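Local structure of lipoate-protein ligase, putative (Streptococcus pneumoniae, 1VQZ) at residues T23-A28 and E232-I237; P51-G56 and N172-S177; T115-T120 and N134-D139; G269-F274 and E333-A338. The protein is a putative lipoate-protein ligase, pairing a lipoyl ligase A/B catalytic domain with the C-terminal domain found in the bacterial family. All blocks are in the same frame, centred on the assembly; numbering follows the deposited sequence. Where two conformers were deposited one is given.

All four contacts are apolar and none has a hydrogen bond across it, yet their settings differ. Contact 1 joins two helices, 23-36 and 231-245, and is only partly buried; contacts 2, 3 and 4 each set a strand against a helix or a helix end and are buried. Contacts 1 and 2 meet directly, where Thr23 OG1 and Ser52 OG lie 2.5 Å apart in a probable hydrogen bond and Ile54 packs on Ile27. Contact 3 belongs to the lipoyl ligase catalytic domain, as contact 2 does, about 27 Å away between centres. Contact 4 belongs to the C-terminal domain, and its nearest atoms are about 5 Å from contact 2, without touching.

Contact 1: residues T23-A28 and E232-I237; sequences TAFNIA and EELAEI
The ring of Phe25 overlaps the CG2 methyl of Ile237, which approaches it obliquely, with Phe25 CE1 3.6 Å from Ile237 CG2 and CD1 slightly farther from the same methyl. Leu234 comes to the ring from another direction: its CD2 lies at the ring edge, near the ring plane, 4.1 Å from Phe25 CZ. The torsion of Phe25 explains this reach, because CG lies anti to the backbone N (chi1 173°) and the ring is carried across to the second helix although the bond from CA to CB does not aim at it. Helix 23-36, part of the lipoyl ligase A/B catalytic domain, packs here against helix 231-245, from much later in the chain; their short segments run at 115° to each other with axes 10.6 Å apart. Ala28, one turn on from Phe25, lets the backbones draw close. Its CB rests 3.6 Å from the carbonyl O of Ile237 and 4.1 Å from Ile237 CG2, and the two CA atoms are 5.8 Å apart. Ile237 CG2 thus touches both Phe25 and Ala28, while the same side chain also packs on Leu29 and Tyr32 farther along helix 23-36. Beyond this apolar patch the two helices also share a polar link, a hydrogen bond between Glu236 OE1 and Tyr32 OH, and Ala28 also packs on Phe245 of helix 231-245.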
loop_
_atom_site.group_PDB
_atom_site.type_symbol
_atom_site.label_atom_id
_atom_site.label_comp_id
_atom_site.label_asym_id
_atom_site.label_seq_id
_atom_site.Cartn_x
_atom_site.Cartn_y
_atom_site.Cartn_z
ATOM N N THR A 23 -5.462 11.089 -9.261
ATOM C CA THR A 23 -4.865 9.980 -8.561
ATOM C C THR A 23 -3.350 9.901 -8.778
ATOM O O THR A 23 -2.568 9.813 -7.819
ATOM C CB THR A 23 -5.543 8.633 -8.952
ATOM O OG1 THR A 23 -6.950 8.697 -8.687
ATOM C CG2 THR A 23 -4.948 7.477 -8.160
ATOM N N ALA A 24 -2.937 9.912 -10.023
ATOM C CA ALA A 24 -1.525 9.799 -10.320
ATOM C C ALA A 24 -0.698 10.971 -9.766
ATOM O O ALA A 24 0.404 10.759 -9.251
ATOM C CB ALA A 24 -1.324 9.653 -11.796
ATOM N N PHE A 25 -1.244 12.187 -9.830
ATOM C CA PHE A 25 -0.617 13.359 -9.263
ATOM C C PHE A 25 -0.467 13.209 -7.733
ATOM O O PHE A 25 0.602 13.476 -7.153
ATOM C CB PHE A 25 -1.409 14.639 -9.606
ATOM C CG PHE A 25 -0.888 15.853 -8.890
ATOM C CD1 PHE A 25 0.262 16.486 -9.335
ATOM C CD2 PHE A 25 -1.492 16.298 -7.726
ATOM C CE1 PHE A 25 0.769 17.572 -8.643
ATOM C CE2 PHE A 25 -0.982 17.365 -7.017
ATOM C CZ PHE A 25 0.162 17.993 -7.473
ATOM N N ASN A 26 -1.543 12.777 -7.096
ATOM C CA ASN A 26 -1.602 12.650 -5.646
ATOM C C ASN A 26 -0.589 11.655 -5.108
ATOM O O ASN A 26 0.031 11.865 -4.026
ATOM C CB ASN A 26 -2.998 12.226 -5.194
ATOM C CG ASN A 26 -4.062 13.351 -5.293
ATOM O OD1 ASN A 26 -3.764 14.542 -5.514
ATOM N ND2 ASN A 26 -5.354 12.937 -5.155
ATOM N N ILE A 27 -0.459 10.535 -5.818
ATOM C CA ILE A 27 0.439 9.496 -5.398
ATOM C C ILE A 27 1.875 9.983 -5.617
ATOM O O ILE A 27 2.762 9.738 -4.765
ATOM C CB ILE A 27 0.051 8.155 -6.030
ATOM C CG1 ILE A 27 -1.278 7.675 -5.424
ATOM C CG2 ILE A 27 1.086 7.052 -5.783
ATOM C CD1 ILE A 27 -1.803 6.452 -6.107
ATOM N N ALA A 28 2.103 10.689 -6.738
ATOM C CA ALA A 28 3.430 11.304 -7.003
ATOM C C ALA A 28 3.823 12.290 -5.867
ATOM O O ALA A 28 4.984 12.346 -5.400
ATOM C CB ALA A 28 3.419 11.993 -8.358
ATOM N N GLU A 232 8.744 25.017 -8.532
ATOM C CA GLU A 232 9.780 24.089 -8.943
ATOM C C GLU A 232 9.491 22.696 -8.408
ATOM O O GLU A 232 9.559 21.739 -9.162
ATOM C CB GLU A 232 11.170 24.524 -8.473
ATOM C CG GLU A 232 11.738 25.780 -9.146
ATOM C CD GLU A 232 13.185 26.062 -8.744
ATOM O OE1 GLU A 232 13.806 25.193 -8.091
ATOM O OE2 GLU A 232 13.709 27.151 -9.089
ATOM N N GLU A 233 9.147 22.582 -7.124
ATOM C CA GLU A 233 8.751 21.277 -6.540
ATOM C C GLU A 233 7.522 20.659 -7.221
ATOM O O GLU A 233 7.475 19.440 -7.465
ATOM C CB GLU A 233 8.506 21.400 -5.029
ATOM C CG GLU A 233 9.793 21.717 -4.231
ATOM C CD GLU A 233 9.526 22.086 -2.756
ATOM O OE1 GLU A 233 8.651 22.944 -2.512
ATOM O OE2 GLU A 233 10.212 21.534 -1.853
ATOM N N LEU A 234 6.541 21.498 -7.513
ATOM C CA LEU A 234 5.366 21.083 -8.248
ATOM C C LEU A 234 5.733 20.525 -9.638
ATOM O O LEU A 234 5.183 19.520 -10.067
ATOM C CB LEU A 234 4.367 22.242 -8.371
ATOM C CG LEU A 234 3.499 22.475 -7.119
ATOM C CD1 LEU A 234 2.722 23.842 -7.133
ATOM C CD2 LEU A 234 2.545 21.324 -6.888
ATOM N N ALA A 235 6.682 21.160 -10.311
ATOM C CA ALA A 235 7.207 20.629 -11.585
ATOM C C ALA A 235 7.818 19.230 -11.427
ATOM O O ALA A 235 7.544 18.334 -12.240
ATOM C CB ALA A 235 8.244 21.613 -12.215
ATOM N N GLU A 236 8.640 19.065 -10.388
ATOM C CA GLU A 236 9.302 17.798 -10.100
ATOM C C GLU A 236 8.242 16.715 -9.795
ATOM O O GLU A 236 8.320 15.577 -10.276
ATOM C CB GLU A 236 10.340 17.936 -8.928
ATOM C CG GLU A 236 11.493 19.024 -9.152
ATOM C CD GLU A 236 12.748 18.902 -8.213
ATOM O OE1 GLU A 236 12.769 17.976 -7.339
ATOM O OE2 GLU A 236 13.714 19.760 -8.329
ATOM N N ILE A 237 7.251 17.070 -8.991
ATOM C CA ILE A 237 6.136 16.187 -8.716
ATOM C C ILE A 237 5.410 15.720 -9.987
ATOM O O ILE A 237 5.148 14.543 -10.158
ATOM C CB ILE A 237 5.151 16.798 -7.690
ATOM C CG1 ILE A 237 5.825 16.849 -6.313
ATOM C CG2 ILE A 237 3.840 15.962 -7.601
ATOM C CD1 ILE A 237 5.108 17.721 -5.338
#

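Contact 2: residues P51-G56 and N172-S177; sequences PSIIVG and NALKVS
With chi1 at -55°, Ile53 places CG1 beside its backbone N and CG2 beside its carbonyl carbon, which sends the two branches apart to different residues, and chi2 of -67° turns CD1 to the alanine. CD1 lies 3.6 Å from Ala173 CB, and CG1 is 3.8 Å from that same methyl, so the alanine sits against the longer branch of the isoleucine. The other branch, CG2, is more loosely met by Leu174 CD2 at 4.4 Å. Ala173 belongs to the last turn of helix 169-173, and Leu174 is the first residue to leave helical geometry; the contact therefore joins a helix end to strand 52-55, the central strand of a small three-stranded sheet in the catalytic domain. Ile53 also packs on Tyr88 of strand 87-89 and on Ile65 and Ile75, and Ala173 leans on Tyr69 and Val70 of helix 67-73. The chemistry is purely that of aliphatic groups: no hydrogen bond or charge crosses between the segments, so the fit of the methyls, rather than any directional bond, relates the helix end to the sheet.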
loop_
_atom_site.group_PDB
_atom_site.type_symbol
_atom_site.label_atom_id
_atom_site.label_comp_id
_atom_site.label_asym_id
_atom_site.label_seq_id
_atom_site.Cartn_x
_atom_site.Cartn_y
_atom_site.Cartn_z
ATOM N N PRO A 51 -12.470 8.103 -8.303
ATOM C CA PRO A 51 -12.602 6.620 -8.423
ATOM C C PRO A 51 -11.397 5.910 -9.076
ATOM O O PRO A 51 -11.008 6.164 -10.257
ATOM C CB PRO A 51 -13.897 6.421 -9.243
ATOM C CG PRO A 51 -14.747 7.652 -8.828
ATOM C CD PRO A 51 -13.699 8.802 -8.711
ATOM N N SER A 52 -10.835 4.993 -8.318
ATOM C CA SER A 52 -9.547 4.395 -8.636
ATOM C C SER A 52 -9.406 3.010 -8.048
ATOM O O SER A 52 -9.881 2.753 -6.939
ATOM C CB SER A 52 -8.398 5.276 -8.093
ATOM O OG SER A 52 -8.419 6.625 -8.607
ATOM N N ILE A 53 -8.776 2.107 -8.801
ATOM C CA ILE A 53 -8.223 0.883 -8.241
ATOM C C ILE A 53 -6.729 1.077 -8.031
ATOM O O ILE A 53 -5.970 1.293 -8.978
ATOM C CB ILE A 53 -8.461 -0.379 -9.116
ATOM C CG1 ILE A 53 -9.963 -0.556 -9.422
ATOM C CG2 ILE A 53 -7.864 -1.611 -8.406
ATOM C CD1 ILE A 53 -10.807 -0.887 -8.177
ATOM N N ILE A 54 -6.316 0.965 -6.787
ATOM C CA ILE A 54 -4.937 1.092 -6.419
ATOM C C ILE A 54 -4.376 -0.314 -6.147
ATOM O O ILE A 54 -4.867 -1.023 -5.277
ATOM C CB ILE A 54 -4.749 1.957 -5.182
ATOM C CG1 ILE A 54 -5.421 3.339 -5.341
ATOM C CG2 ILE A 54 -3.257 2.176 -4.916
ATOM C CD1 ILE A 54 -4.968 4.150 -6.538
ATOM N N VAL A 55 -3.341 -0.685 -6.887
ATOM C CA VAL A 55 -2.761 -2.000 -6.814
ATOM C C VAL A 55 -1.473 -1.947 -6.056
ATOM O O VAL A 55 -0.782 -0.929 -6.060
ATOM C CB VAL A 55 -2.621 -2.732 -8.204
ATOM C CG1 VAL A 55 -3.979 -2.788 -8.890
ATOM C CG2 VAL A 55 -1.573 -2.080 -9.127
ATOM N N GLY A 56 -1.181 -3.063 -5.380
ATOM C CA GLY A 56 0.031 -3.210 -4.613
ATOM C C GLY A 56 1.255 -3.198 -5.497
ATOM O O GLY A 56 1.220 -3.512 -6.693
ATOM N N ASN A 172 -16.497 -5.866 -8.717
ATOM C CA ASN A 172 -16.796 -5.721 -10.144
ATOM C C ASN A 172 -15.555 -5.286 -10.936
ATOM O O ASN A 172 -15.456 -5.588 -12.118
ATOM C CB ASN A 172 -17.972 -4.750 -10.380
ATOM C CG ASN A 172 -19.302 -5.271 -9.814
ATOM O OD1 ASN A 172 -19.593 -6.456 -9.882
ATOM N ND2 ASN A 172 -20.103 -4.376 -9.256
ATOM N N ALA A 173 -14.608 -4.603 -10.289
ATOM C CA ALA A 173 -13.402 -4.074 -11.003
ATOM C C ALA A 173 -12.245 -5.058 -11.115
ATOM O O ALA A 173 -11.299 -4.823 -11.874
ATOM C CB ALA A 173 -12.924 -2.782 -10.378
ATOM N N LEU A 174 -12.314 -6.143 -10.351
ATOM C CA LEU A 174 -11.244 -7.147 -10.283
ATOM C C LEU A 174 -11.707 -8.376 -11.055
ATOM O O LEU A 174 -12.878 -8.624 -11.138
ATOM C CB LEU A 174 -10.946 -7.524 -8.827
ATOM C CG LEU A 174 -10.315 -6.476 -7.869
ATOM C CD1 LEU A 174 -9.919 -7.111 -6.551
ATOM C CD2 LEU A 174 -9.129 -5.778 -8.480
ATOM N N LYS A 175 -10.770 -9.115 -11.634
ATOM C CA LYS A 175 -11.045 -10.393 -12.262
ATOM C C LYS A 175 -10.236 -11.533 -11.631
ATOM O O LYS A 175 -9.260 -11.317 -10.910
ATOM C CB LYS A 175 -10.700 -10.332 -13.752
ATOM C CG LYS A 175 -9.227 -9.994 -14.051
ATOM C CD LYS A 175 -8.760 -10.674 -15.299
ATOM C CE LYS A 175 -7.655 -9.912 -16.017
ATOM N NZ LYS A 175 -7.286 -10.586 -17.312
ATOM N N VAL A 176 -10.658 -12.750 -11.928
ATOM C CA VAL A 176 -9.891 -13.957 -11.615
ATOM C C VAL A 176 -9.017 -14.341 -12.824
ATOM O O VAL A 176 -9.549 -14.655 -13.911
ATOM C CB VAL A 176 -10.848 -15.120 -11.210
ATOM C CG1 VAL A 176 -10.069 -16.401 -10.901
ATOM C CG2 VAL A 176 -11.680 -14.696 -9.996
ATOM N N SER A 177 -7.690 -14.285 -12.636
ATOM C CA SER A 177 -6.713 -14.765 -13.624
ATOM C C SER A 177 -7.007 -16.187 -14.120
ATOM O O SER A 177 -7.443 -17.041 -13.354
ATOM C CB SER A 177 -5.287 -14.779 -13.036
ATOM O OG SER A 177 -4.324 -15.182 -14.033
#

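Contact 3: residues T115-T120 and N134-D139; sequences TPVINT and NDLEID
Leu136 points from its strand into the helix, and its two methyls divide between two neighbouring residues there. CD1 meets Val117, lying 3.8 Å from CG1 and 3.9 Å from CB, so that it rests against the flank of the valine. CD2 turns to Ile118 instead and comes 3.9 Å from its CD1. Both pairs meet on the slant, neither side by side nor at right angles, and the forked end of the leucine straddles two successive residues of the helix. Ile118 takes part through the extremity of its longer branch alone: CG1 is set beside the backbone N (chi1 -66°), and a chi2 of -36° swings CD1 toward the leucine, although the bond from CA to CB does not aim at the strand. Val117, by contrast, faces the strand from CB onward.

On the helix itself, Thr120 OG1 donates to the carbonyl O of Pro116 at 2.7 Å, from 35° above the carbonyl plane. Thr120 N gives the same oxygen its regular helical bond from the opposite face, at 2.9 Å, so that one acceptor is gripped by two donors of one residue.

This contact packs a helix on the face of a sheet, here the large mixed sheet of the catalytic domain. Leu136 also lies on Phe130 of strand 128-131 and on Phe143 and Cys144 of strand 141-151, and Val117 shares Phe143. Behind the helix, Pro116 and Thr120 turn to Leu213, Tyr216 and Met217 of helix 206-220.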
loop_
_atom_site.group_PDB
_atom_site.type_symbol
_atom_site.label_atom_id
_atom_site.label_comp_id
_atom_site.label_asym_id
_atom_site.label_seq_id
_atom_site.Cartn_x
_atom_site.Cartn_y
_atom_site.Cartn_z
ATOM N N THR A 115 -4.737 7.849 17.924
ATOM C CA THR A 115 -5.362 8.564 19.023
ATOM C C THR A 115 -6.160 9.775 18.535
ATOM O O THR A 115 -7.343 9.913 18.905
ATOM C CB THR A 115 -4.358 8.919 20.164
ATOM O OG1 THR A 115 -4.169 7.752 20.971
ATOM C CG2 THR A 115 -4.901 10.013 21.057
ATOM N N PRO A 116 -5.517 10.665 17.752
ATOM C CA PRO A 116 -6.238 11.724 17.039
ATOM C C PRO A 116 -7.486 11.242 16.278
ATOM O O PRO A 116 -8.538 11.889 16.388
ATOM C CB PRO A 116 -5.184 12.295 16.095
ATOM C CG PRO A 116 -3.909 12.075 16.792
ATOM C CD PRO A 116 -4.057 10.768 17.521
ATOM N N VAL A 117 -7.406 10.111 15.574
ATOM C CA VAL A 117 -8.615 9.586 14.912
ATOM C C VAL A 117 -9.683 9.221 15.940
ATOM O O VAL A 117 -10.803 9.678 15.808
ATOM C CB VAL A 117 -8.323 8.427 13.979
ATOM C CG1 VAL A 117 -9.603 7.949 13.285
ATOM C CG2 VAL A 117 -7.301 8.866 12.915
ATOM N N ILE A 118 -9.301 8.466 16.984
ATOM C CA ILE A 118 -10.233 7.952 18.015
ATOM C C ILE A 118 -10.936 9.100 18.700
ATOM O O ILE A 118 -12.147 9.035 18.984
ATOM C CB ILE A 118 -9.496 7.105 19.119
ATOM C CG1 ILE A 118 -8.899 5.796 18.580
ATOM C CG2 ILE A 118 -10.415 6.778 20.307
ATOM C CD1 ILE A 118 -9.701 5.101 17.529
ATOM N N ASN A 119 -10.162 10.132 18.996
ATOM C CA ASN A 119 -10.636 11.282 19.732
ATOM C C ASN A 119 -11.532 12.197 18.891
ATOM O O ASN A 119 -12.580 12.639 19.383
ATOM C CB ASN A 119 -9.454 12.062 20.306
ATOM C CG ASN A 119 -8.814 11.372 21.531
ATOM O OD1 ASN A 119 -9.366 10.430 22.103
ATOM N ND2 ASN A 119 -7.651 11.860 21.933
ATOM N N THR A 120 -11.115 12.482 17.657
ATOM C CA THR A 120 -11.973 13.152 16.643
ATOM C C THR A 120 -13.338 12.439 16.585
ATOM O O THR A 120 -14.378 13.070 16.756
ATOM C CB THR A 120 -11.302 13.184 15.232
ATOM O OG1 THR A 120 -10.031 13.851 15.297
ATOM C CG2 THR A 120 -12.179 13.900 14.159
ATOM N N ASN A 134 -2.610 -2.686 12.558
ATOM C CA ASN A 134 -2.778 -1.932 11.301
ATOM C C ASN A 134 -4.234 -1.592 10.920
ATOM O O ASN A 134 -4.535 -1.381 9.729
ATOM C CB ASN A 134 -2.082 -2.698 10.157
ATOM C CG ASN A 134 -0.565 -2.646 10.269
ATOM O OD1 ASN A 134 0.056 -1.668 9.867
ATOM N ND2 ASN A 134 0.034 -3.696 10.839
ATOM N N ASP A 135 -5.119 -1.543 11.920
ATOM C CA ASP A 135 -6.501 -1.103 11.705
ATOM C C ASP A 135 -7.240 -0.559 12.935
ATOM O O ASP A 135 -6.959 -0.911 14.098
ATOM C CB ASP A 135 -7.336 -2.225 11.074
ATOM C CG ASP A 135 -6.898 -3.602 11.512
ATOM O OD1 ASP A 135 -6.611 -3.794 12.710
ATOM O OD2 ASP A 135 -6.835 -4.487 10.637
ATOM N N LEU A 136 -8.205 0.310 12.634
ATOM C CA LEU A 136 -9.110 0.859 13.627
ATOM C C LEU A 136 -10.507 0.248 13.439
ATOM O O LEU A 136 -10.901 -0.107 12.324
ATOM C CB LEU A 136 -9.160 2.387 13.486
ATOM C CG LEU A 136 -7.827 3.123 13.692
ATOM C CD1 LEU A 136 -7.890 4.582 13.222
ATOM C CD2 LEU A 136 -7.404 3.059 15.120
ATOM N N GLU A 137 -11.264 0.148 14.518
ATOM C CA GLU A 137 -12.579 -0.491 14.449
ATOM C C GLU A 137 -13.665 0.329 15.080
ATOM O O GLU A 137 -13.389 1.111 15.995
ATOM C CB GLU A 137 -12.546 -1.806 15.193
ATOM C CG GLU A 137 -12.016 -2.964 14.387
ATOM C CD GLU A 137 -12.073 -4.261 15.192
ATOM O OE1 GLU A 137 -12.620 -4.219 16.314
ATOM O OE2 GLU A 137 -11.575 -5.295 14.696
ATOM N N ILE A 138 -14.902 0.129 14.606
ATOM C CA ILE A 138 -16.079 0.655 15.302
ATOM C C ILE A 138 -17.061 -0.484 15.456
ATOM O O ILE A 138 -17.515 -1.069 14.460
ATOM C CB ILE A 138 -16.779 1.813 14.549
ATOM C CG1 ILE A 138 -15.858 3.041 14.408
ATOM C CG2 ILE A 138 -18.086 2.217 15.232
ATOM C CD1 ILE A 138 -16.331 4.004 13.282
ATOM N N ASP A 139 -17.384 -0.794 16.704
ATOM C CA ASP A 139 -18.284 -1.886 16.992
ATOM C C ASP A 139 -17.839 -3.127 16.236
ATOM O O ASP A 139 -18.649 -3.774 15.567
ATOM C CB ASP A 139 -19.730 -1.516 16.604
ATOM C CG ASP A 139 -20.765 -2.488 17.194
ATOM O OD1 ASP A 139 -20.682 -2.791 18.411
ATOM O OD2 ASP A 139 -21.639 -2.959 16.428
#

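Contact 4: residues G269-F274 and E333-A338; sequences GKVEVF and EEIAEA
Val271 and Ala338 make the close part of the contact: Val271 CG1 lies 3.8 Å from Ala338 CB. Val273, two residues on along the same strand face, adds to it, with CG2 3.6 Å from the carbonyl O of Ala338 and 4.1 Å from its CB. The one small methyl faces both valines from the helix side, and its shortness allows the CA atoms of Val271 and Ala338 to come within 6.7 Å. Each valine has CG1 anti to its backbone N (chi1 179° in both), so corresponding branches repeat along the strand; Val271 offers CG1 to the alanine methyl, and Val273 offers CG2 to the end of the segment.

Ile335 is more peripheral, a single touch through the tip of its side chain that buries less surface: CD1 reaches Val271 CG2 at 4.0 Å with the two side chains crossing at about a right angle. The solvent side lies farther round the helix, where Glu333 is exposed and Glu334 and Glu337 are partly exposed. The oxygen of Ala338 that Val273 touches is hydrogen-bonded to Arg262 NE, so a polar atom near this apolar patch has its partner in the adjacent strand.

The segments run at 43° to each other with axes 9.1 Å apart, a helix lying on the face of a four-stranded sheet. Its strands 260-266, 269-278 and 281-289 belong to the C-terminal domain, with the short strand 182-183 added at its edge. Val271 also packs on Phe266 and Ile287, Val273 on Ile285, while Ile335 meets Leu318, and Ala336 Arg311 and Val314, of helix 311-318.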
loop_
_atom_site.group_PDB
_atom_site.type_symbol
_atom_site.label_atom_id
_atom_site.label_comp_id
_atom_site.label_asym_id
_atom_site.label_seq_id
_atom_site.Cartn_x
_atom_site.Cartn_y
_atom_site.Cartn_z
ATOM N N GLY A 269 -0.980 -14.488 1.337
ATOM C CA GLY A 269 -0.748 -13.907 0.030
ATOM C C GLY A 269 -0.443 -14.899 -1.061
ATOM O O GLY A 269 0.119 -15.958 -0.860
ATOM N N LYS A 270 -0.815 -14.476 -2.244
ATOM C CA LYS A 270 -0.431 -15.081 -3.482
ATOM C C LYS A 270 1.016 -14.711 -3.859
ATOM O O LYS A 270 1.410 -13.534 -3.796
ATOM C CB LYS A 270 -1.442 -14.513 -4.501
ATOM C CG LYS A 270 -1.345 -14.933 -5.867
ATOM C CD LYS A 270 -2.728 -14.904 -6.514
ATOM C CE LYS A 270 -2.896 -13.781 -7.424
ATOM N NZ LYS A 270 -4.033 -14.112 -8.374
ATOM N N VAL A 271 1.795 -15.716 -4.274
ATOM C CA VAL A 271 3.174 -15.530 -4.756
ATOM C C VAL A 271 3.317 -16.176 -6.145
ATOM O O VAL A 271 3.076 -17.368 -6.321
ATOM C CB VAL A 271 4.229 -16.143 -3.798
ATOM C CG1 VAL A 271 5.636 -15.954 -4.358
ATOM C CG2 VAL A 271 4.100 -15.559 -2.408
ATOM N N GLU A 272 3.689 -15.353 -7.121
ATOM C CA GLU A 272 3.881 -15.745 -8.513
ATOM C C GLU A 272 5.320 -15.476 -8.916
ATOM O O GLU A 272 5.799 -14.358 -8.818
ATOM C CB GLU A 272 2.955 -14.970 -9.419
ATOM C CG GLU A 272 2.905 -15.515 -10.877
ATOM C CD GLU A 272 1.943 -14.747 -11.779
ATOM O OE1 GLU A 272 1.756 -13.517 -11.566
ATOM O OE2 GLU A 272 1.402 -15.385 -12.732
ATOM N N VAL A 273 5.994 -16.514 -9.375
ATOM C CA VAL A 273 7.413 -16.446 -9.663
ATOM C C VAL A 273 7.702 -16.697 -11.134
ATOM O O VAL A 273 7.367 -17.735 -11.686
ATOM C CB VAL A 273 8.178 -17.497 -8.862
ATOM C CG1 VAL A 273 9.690 -17.417 -9.207
ATOM C CG2 VAL A 273 7.915 -17.352 -7.388
ATOM N N PHE A 274 8.365 -15.749 -11.765
ATOM C CA PHE A 274 8.828 -15.939 -13.138
ATOM C C PHE A 274 10.376 -16.061 -13.118
ATOM O O PHE A 274 11.075 -15.093 -12.851
ATOM C CB PHE A 274 8.406 -14.762 -14.035
ATOM C CG PHE A 274 6.915 -14.577 -14.168
ATOM C CD1 PHE A 274 6.209 -13.826 -13.248
ATOM C CD2 PHE A 274 6.230 -15.098 -15.253
ATOM C CE1 PHE A 274 4.840 -13.615 -13.402
ATOM C CE2 PHE A 274 4.853 -14.912 -15.398
ATOM C CZ PHE A 274 4.167 -14.153 -14.457
ATOM N N GLU A 333 10.445 -21.592 3.800
ATOM C CA GLU A 333 10.110 -22.888 3.220
ATOM C C GLU A 333 9.002 -22.728 2.186
ATOM O O GLU A 333 9.040 -23.348 1.127
ATOM C CB GLU A 333 9.680 -23.888 4.287
ATOM C CG GLU A 333 10.775 -24.374 5.186
ATOM C CD GLU A 333 11.176 -23.389 6.264
ATOM O OE1 GLU A 333 10.527 -22.343 6.455
ATOM O OE2 GLU A 333 12.158 -23.695 6.937
ATOM N N GLU A 334 8.020 -21.919 2.519
ATOM C CA GLU A 334 6.927 -21.645 1.608
ATOM C C GLU A 334 7.416 -20.857 0.387
ATOM O O GLU A 334 7.024 -21.162 -0.717
ATOM C CB GLU A 334 5.785 -20.915 2.344
ATOM C CG GLU A 334 4.954 -21.821 3.254
ATOM C CD GLU A 334 3.978 -21.081 4.179
ATOM O OE1 GLU A 334 4.301 -20.007 4.757
ATOM O OE2 GLU A 334 2.873 -21.615 4.374
ATOM N N ILE A 335 8.222 -19.813 0.580
ATOM C CA ILE A 335 8.763 -19.066 -0.553
ATOM C C ILE A 335 9.647 -19.933 -1.446
ATOM O O ILE A 335 9.496 -19.886 -2.685
ATOM C CB ILE A 335 9.528 -17.771 -0.101
ATOM C CG1 ILE A 335 8.554 -16.801 0.544
ATOM C CG2 ILE A 335 10.201 -17.080 -1.275
ATOM C CD1 ILE A 335 7.418 -16.397 -0.368
ATOM N N ALA A 336 10.518 -20.765 -0.846
ATOM C CA ALA A 336 11.314 -21.726 -1.624
ATOM C C ALA A 336 10.437 -22.593 -2.515
ATOM O O ALA A 336 10.773 -22.867 -3.684
ATOM C CB ALA A 336 12.134 -22.612 -0.726
ATOM N N GLU A 337 9.317 -23.038 -1.957
ATOM C CA GLU A 337 8.384 -23.896 -2.685
ATOM C C GLU A 337 7.771 -23.143 -3.885
ATOM O O GLU A 337 7.686 -23.671 -4.979
ATOM C CB GLU A 337 7.304 -24.420 -1.743
ATOM C CG GLU A 337 6.422 -25.473 -2.354
ATOM C CD GLU A 337 5.366 -26.029 -1.386
ATOM O OE1 GLU A 337 5.289 -25.569 -0.210
ATOM O OE2 GLU A 337 4.611 -26.928 -1.829
ATOM N N ALA A 338 7.410 -21.890 -3.677
ATOM C CA ALA A 338 6.967 -21.007 -4.779
ATOM C C ALA A 338 8.060 -20.871 -5.878
ATOM O O ALA A 338 7.782 -20.951 -7.077
ATOM C CB ALA A 338 6.575 -19.656 -4.230
#